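Local coordinates for protein type III restriction-modification enzyme EcoP15I Mod subunit (Escherichia coli, PDB 4ZCF) that methylates the second adenine of the asymmetric DNA site 5'-CAGCAG-3' from S-adenosyl-L-methionine and, together with the Res subunit, supports DNA restriction, at residues V117-Y121 with L426-D432; G433-D439 with S461-V467. All coordinates share one frame; numbering follows the deposited sequence.

Contact 1 of 2, residues V117-Y121 with L426-D432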
# COMPACT_ATOMS: atom_id res chain seq x y z
N VAL A 117 1.55 7.33 -13.19
CA VAL A 117 1.76 8.33 -12.13
C VAL A 117 2.79 7.83 -11.11
O VAL A 117 2.64 6.72 -10.60
CB VAL A 117 0.40 8.71 -11.45
CG1 VAL A 117 0.56 9.87 -10.48
CG2 VAL A 117 -0.65 9.06 -12.50
N LYS A 118 3.84 8.63 -10.82
CA LYS A 118 4.89 8.25 -9.85
C LYS A 118 4.46 8.62 -8.44
O LYS A 118 4.86 7.96 -7.48
CB LYS A 118 6.22 8.95 -10.16
CG LYS A 118 7.45 8.13 -9.74
CD LYS A 118 8.74 8.90 -10.02
CE LYS A 118 10.03 8.12 -9.81
NZ LYS A 118 10.12 7.47 -8.47
N MET A 119 3.70 9.72 -8.29
CA MET A 119 3.27 10.19 -6.98
C MET A 119 1.92 10.85 -7.03
O MET A 119 1.63 11.60 -7.95
CB MET A 119 4.30 11.19 -6.41
CG MET A 119 4.13 11.47 -4.92
SD MET A 119 5.02 12.97 -4.42
CE MET A 119 3.93 13.61 -3.25
N ILE A 120 1.13 10.61 -5.99
CA ILE A 120 -0.14 11.25 -5.75
C ILE A 120 -0.06 11.93 -4.41
O ILE A 120 0.30 11.29 -3.43
CB ILE A 120 -1.34 10.26 -5.79
CG1 ILE A 120 -1.47 9.57 -7.20
CG2 ILE A 120 -2.66 10.94 -5.34
CD1 ILE A 120 -2.62 8.54 -7.32
N TYR A 121 -0.35 13.24 -4.38
CA TYR A 121 -0.50 13.99 -3.13
C TYR A 121 -1.91 14.52 -3.14
O TYR A 121 -2.31 15.13 -4.11
CB TYR A 121 0.50 15.16 -2.96
CG TYR A 121 0.16 15.95 -1.71
CD1 TYR A 121 0.32 15.39 -0.44
CD2 TYR A 121 -0.51 17.17 -1.80
CE1 TYR A 121 -0.10 16.05 0.71
CE2 TYR A 121 -0.98 17.82 -0.65
CZ TYR A 121 -0.74 17.27 0.59
OH TYR A 121 -1.17 17.91 1.72
N LEU A 426 8.42 16.12 -0.01
CA LEU A 426 7.79 14.84 -0.32
C LEU A 426 7.92 14.51 -1.80
O LEU A 426 8.19 13.36 -2.14
CB LEU A 426 6.30 14.78 0.06
CG LEU A 426 5.80 15.46 1.33
CD1 LEU A 426 4.29 15.28 1.45
CD2 LEU A 426 6.52 14.94 2.58
N ILE A 427 7.74 15.51 -2.69
CA ILE A 427 7.94 15.32 -4.14
C ILE A 427 9.42 14.98 -4.41
O ILE A 427 9.70 14.01 -5.12
CB ILE A 427 7.40 16.49 -5.00
CG1 ILE A 427 5.87 16.62 -4.85
CG2 ILE A 427 7.81 16.30 -6.48
CD1 ILE A 427 5.23 17.85 -5.50
N SER A 428 10.35 15.72 -3.80
CA SER A 428 11.79 15.44 -3.94
C SER A 428 12.16 14.02 -3.49
O SER A 428 12.97 13.39 -4.18
CB SER A 428 12.64 16.47 -3.20
OG SER A 428 12.41 17.79 -3.66
N PHE A 429 11.61 13.53 -2.34
CA PHE A 429 11.91 12.17 -1.84
C PHE A 429 11.30 11.07 -2.71
O PHE A 429 12.06 10.22 -3.21
CB PHE A 429 11.45 11.97 -0.37
CG PHE A 429 12.36 12.60 0.65
CD1 PHE A 429 13.67 12.18 0.80
CD2 PHE A 429 11.91 13.66 1.44
CE1 PHE A 429 14.52 12.80 1.72
CE2 PHE A 429 12.77 14.31 2.33
CZ PHE A 429 14.06 13.86 2.49
N ALA A 430 9.94 11.09 -2.90
CA ALA A 430 9.24 10.05 -3.67
C ALA A 430 9.73 9.95 -5.10
O ALA A 430 10.14 8.86 -5.52
CB ALA A 430 7.73 10.25 -3.60
N CYS A 431 9.75 11.08 -5.80
CA CYS A 431 10.21 11.17 -7.19
C CYS A 431 11.69 11.53 -7.17
O CYS A 431 12.15 12.16 -6.22
CB CYS A 431 9.40 12.23 -7.92
SG CYS A 431 7.61 11.97 -7.86
N ASP A 432 12.46 11.20 -8.19
CA ASP A 432 13.86 11.63 -8.08
C ASP A 432 14.28 12.52 -9.26
O ASP A 432 15.15 12.14 -10.05
CB ASP A 432 14.81 10.44 -7.82
CG ASP A 432 15.99 10.76 -6.92
OD1 ASP A 432 15.76 11.17 -5.75
OD2 ASP A 432 17.15 10.54 -7.35
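In the Rossmann-like methyltransferase fold of this subunit, helix 420-430 packs across one face of the central sheet, and here Lys118, Met119 and Tyr121 of strand 117-122 meet its last turns and the residues just after it. The local strand and helix axes run nearly antiparallel, at 158°, and approach to 9.8 Å. Met119 carries most of the packing. Its CG lies anti to the backbone N (chi1 -165°), which sends the chain out to the helix, where SD sits 3.8 Å from both CA and CG1 of Ile427; the two side chains cross at about a right angle. Ala430 CB lies 3.9 Å from Met119 SD, and Phe196 of strand 193-199 touches Met119 as well. Further along the strand, on this helix the Tyr121 ring meets CD1 of Leu426, obliquely, while its hydroxyl is hydrogen-bonded to Ser198. At the other end Lys118 stretches over Cys431, its CD 3.9 Å from the SG, then bends at chi4 (-52°) so that NZ makes a weak hydrogen bond of 3.3 Å to the carbonyl O of Ala430 at the helix C-terminus. With an alanine here the chain beyond CB is gone, which is likely to leave the Ala430 carbonyl without this weak partner and open a gap beside Cys431. The same sulfur also meets Met119, whose CB lies 3.7 Å from Cys431 SG.

Contact 2 of 2, residues G433-D439 with S461-V467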
# COMPACT_ATOMS: atom_id res chain seq x y z
N GLY A 433 13.63 13.69 -9.37
CA GLY A 433 13.86 14.65 -10.44
C GLY A 433 13.01 14.45 -11.68
O GLY A 433 13.02 15.29 -12.58
N GLU A 434 12.25 13.36 -11.74
CA GLU A 434 11.39 12.96 -12.87
C GLU A 434 10.08 12.33 -12.36
O GLU A 434 10.08 11.70 -11.31
CB GLU A 434 12.19 11.95 -13.75
CG GLU A 434 11.44 10.79 -14.40
CD GLU A 434 11.07 9.57 -13.56
OE1 GLU A 434 11.69 9.35 -12.50
OE2 GLU A 434 10.16 8.82 -13.98
N GLY A 435 9.00 12.45 -13.14
CA GLY A 435 7.73 11.81 -12.81
C GLY A 435 6.50 12.67 -12.79
O GLY A 435 6.58 13.89 -12.61
N ILE A 436 5.35 12.03 -12.96
CA ILE A 436 4.03 12.65 -12.96
C ILE A 436 3.59 12.79 -11.51
O ILE A 436 3.66 11.82 -10.76
CB ILE A 436 3.05 11.80 -13.84
CG1 ILE A 436 3.36 11.95 -15.36
CG2 ILE A 436 1.57 12.08 -13.52
CD1 ILE A 436 2.67 10.91 -16.30
N VAL A 437 3.17 14.02 -11.10
CA VAL A 437 2.67 14.29 -9.75
C VAL A 437 1.19 14.63 -9.90
O VAL A 437 0.87 15.57 -10.63
CB VAL A 437 3.48 15.37 -8.97
CG1 VAL A 437 2.78 15.73 -7.67
CG2 VAL A 437 4.90 14.89 -8.70
N LEU A 438 0.31 13.85 -9.25
CA LEU A 438 -1.13 14.07 -9.38
C LEU A 438 -1.84 14.54 -8.10
O LEU A 438 -1.71 13.92 -7.06
CB LEU A 438 -1.82 12.83 -10.02
CG LEU A 438 -3.36 12.81 -10.05
CD1 LEU A 438 -3.91 13.62 -11.19
CD2 LEU A 438 -3.91 11.41 -10.09
N ASP A 439 -2.61 15.62 -8.20
CA ASP A 439 -3.43 16.13 -7.09
C ASP A 439 -4.84 16.25 -7.60
O ASP A 439 -5.09 17.06 -8.46
CB ASP A 439 -2.92 17.49 -6.53
CG ASP A 439 -3.48 17.89 -5.17
OD1 ASP A 439 -4.64 17.53 -4.86
OD2 ASP A 439 -2.74 18.51 -4.41
N SER A 461 12.40 17.88 -13.82
CA SER A 461 11.34 18.03 -14.80
C SER A 461 10.18 17.10 -14.48
O SER A 461 9.96 16.10 -15.16
CB SER A 461 11.86 17.81 -16.23
OG SER A 461 12.42 16.52 -16.36
N TYR A 462 9.43 17.43 -13.42
CA TYR A 462 8.22 16.69 -13.08
C TYR A 462 7.09 17.27 -13.92
O TYR A 462 7.22 18.38 -14.43
CB TYR A 462 7.83 16.83 -11.59
CG TYR A 462 8.94 16.60 -10.59
CD1 TYR A 462 9.45 15.32 -10.36
CD2 TYR A 462 9.43 17.65 -9.81
CE1 TYR A 462 10.47 15.11 -9.43
CE2 TYR A 462 10.42 17.43 -8.86
CZ TYR A 462 10.96 16.16 -8.69
OH TYR A 462 11.95 15.96 -7.78
N GLN A 463 5.98 16.55 -14.06
CA GLN A 463 4.82 17.08 -14.76
C GLN A 463 3.69 17.04 -13.76
O GLN A 463 3.53 16.07 -13.03
CB GLN A 463 4.46 16.22 -15.97
CG GLN A 463 5.65 15.87 -16.84
CD GLN A 463 5.37 14.60 -17.58
OE1 GLN A 463 4.59 14.57 -18.55
NE2 GLN A 463 5.97 13.51 -17.10
N PHE A 464 2.92 18.10 -13.69
CA PHE A 464 1.81 18.08 -12.77
C PHE A 464 0.49 17.85 -13.50
O PHE A 464 0.30 18.32 -14.62
CB PHE A 464 1.77 19.35 -11.88
CG PHE A 464 1.26 20.65 -12.49
CD1 PHE A 464 -0.09 20.81 -12.80
CD2 PHE A 464 2.11 21.74 -12.64
CE1 PHE A 464 -0.56 22.02 -13.34
CE2 PHE A 464 1.63 22.95 -13.17
CZ PHE A 464 0.30 23.08 -13.51
N ILE A 465 -0.43 17.15 -12.83
CA ILE A 465 -1.80 16.96 -13.27
C ILE A 465 -2.58 17.27 -12.01
O ILE A 465 -2.31 16.64 -10.99
CB ILE A 465 -2.14 15.55 -13.84
CG1 ILE A 465 -1.21 15.13 -14.98
CG2 ILE A 465 -3.60 15.46 -14.27
CD1 ILE A 465 -1.25 13.60 -15.29
N THR A 466 -3.45 18.30 -12.04
CA THR A 466 -4.33 18.67 -10.92
C THR A 466 -5.78 18.81 -11.35
O THR A 466 -6.06 19.33 -12.42
CB THR A 466 -3.83 19.85 -10.02
OG1 THR A 466 -3.95 21.11 -10.72
CG2 THR A 466 -2.41 19.64 -9.45
N VAL A 467 -6.69 18.32 -10.50
CA VAL A 467 -8.12 18.33 -10.74
C VAL A 467 -8.85 19.21 -9.71
O VAL A 467 -8.54 19.17 -8.53
CB VAL A 467 -8.72 16.90 -10.84
CG1 VAL A 467 -10.12 16.94 -11.47
CG2 VAL A 467 -7.79 15.98 -11.65
O HOH W 1 9.06 13.49 -15.63
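Tyr462 turns its CG anti to its own carbonyl carbon (chi1 -49°), and this swings the ring back along the neighbouring chain until OH accepts a hydrogen bond from Gly433 N at 3.2 Å, bent to 136° at the hydrogen. On the way the ring lies with Gly433 O over one face and the carbonyl oxygens of Glu434 and Gly435 at its edge, in plane. Gly433 takes a positive phi that other residues adopt less readily, and at Gly435 a side chain would collide with the carbonyl oxygen of Glu434. Beyond this end the two chains run as neighbouring parallel strands of the methyltransferase sheet, joined through helix 446-455 as a beta-alpha-beta crossover. Backbone bonds alternate up the pair: Ser461 N to Gly433 O, Gln463 N to Gly435 O, Val437 N to Gln463 O at 2.8 Å and nearly straight, Ile465 N to Val437 O, Asp439 N to Ile465 O, and Val467 N to Asp439 O. Between Gly435 and Ser461 a water forms the link, accepting from Gly435 N at 2.7 Å and donating to Ser461 O. On the sheet face that helix 102-113 covers, Ile465 is flanked by two residues of the partner strand: its CD1 meets Ile436 CG2 at 3.7 Å, and its CG2 meets Leu438 CD1 at 3.6 Å. The face carrying Val437 and Phe464 turns to helix 446-455, where Phe464 meets Phe452 edge-to-face and also stacks on His95. There too Asp439 spends its carboxylate on partners outside the pair, OD2 on Thr447 OG1 and OD1 on Phe441 N, leaving its CB to touch Thr466 CG2 at 3.7 Å.

Contact 1 and contact 2 have centres 8 Å apart. Contact 1 joins 117-121 to 426-432, some 300 residues later, and the chain passes from there directly into strand 434-439 of contact 2. Both reach the same mixed sheet, in which strand 434-439 lies between 117-122 and 461-468, all three parallel. Probable backbone hydrogen bonds stitch them together, Met119 O to Leu438 N at 2.9 Å and Tyr121 N to Leu438 O at 3.1 Å. Contact 1 thus sets a helix against the sheet and contact 2 pairs the central strand 434-439 with its neighbour on the other side, 461-468, together building part of the methylase core, with nearest atoms about 12 Å and about 19 Å from the bound DNA.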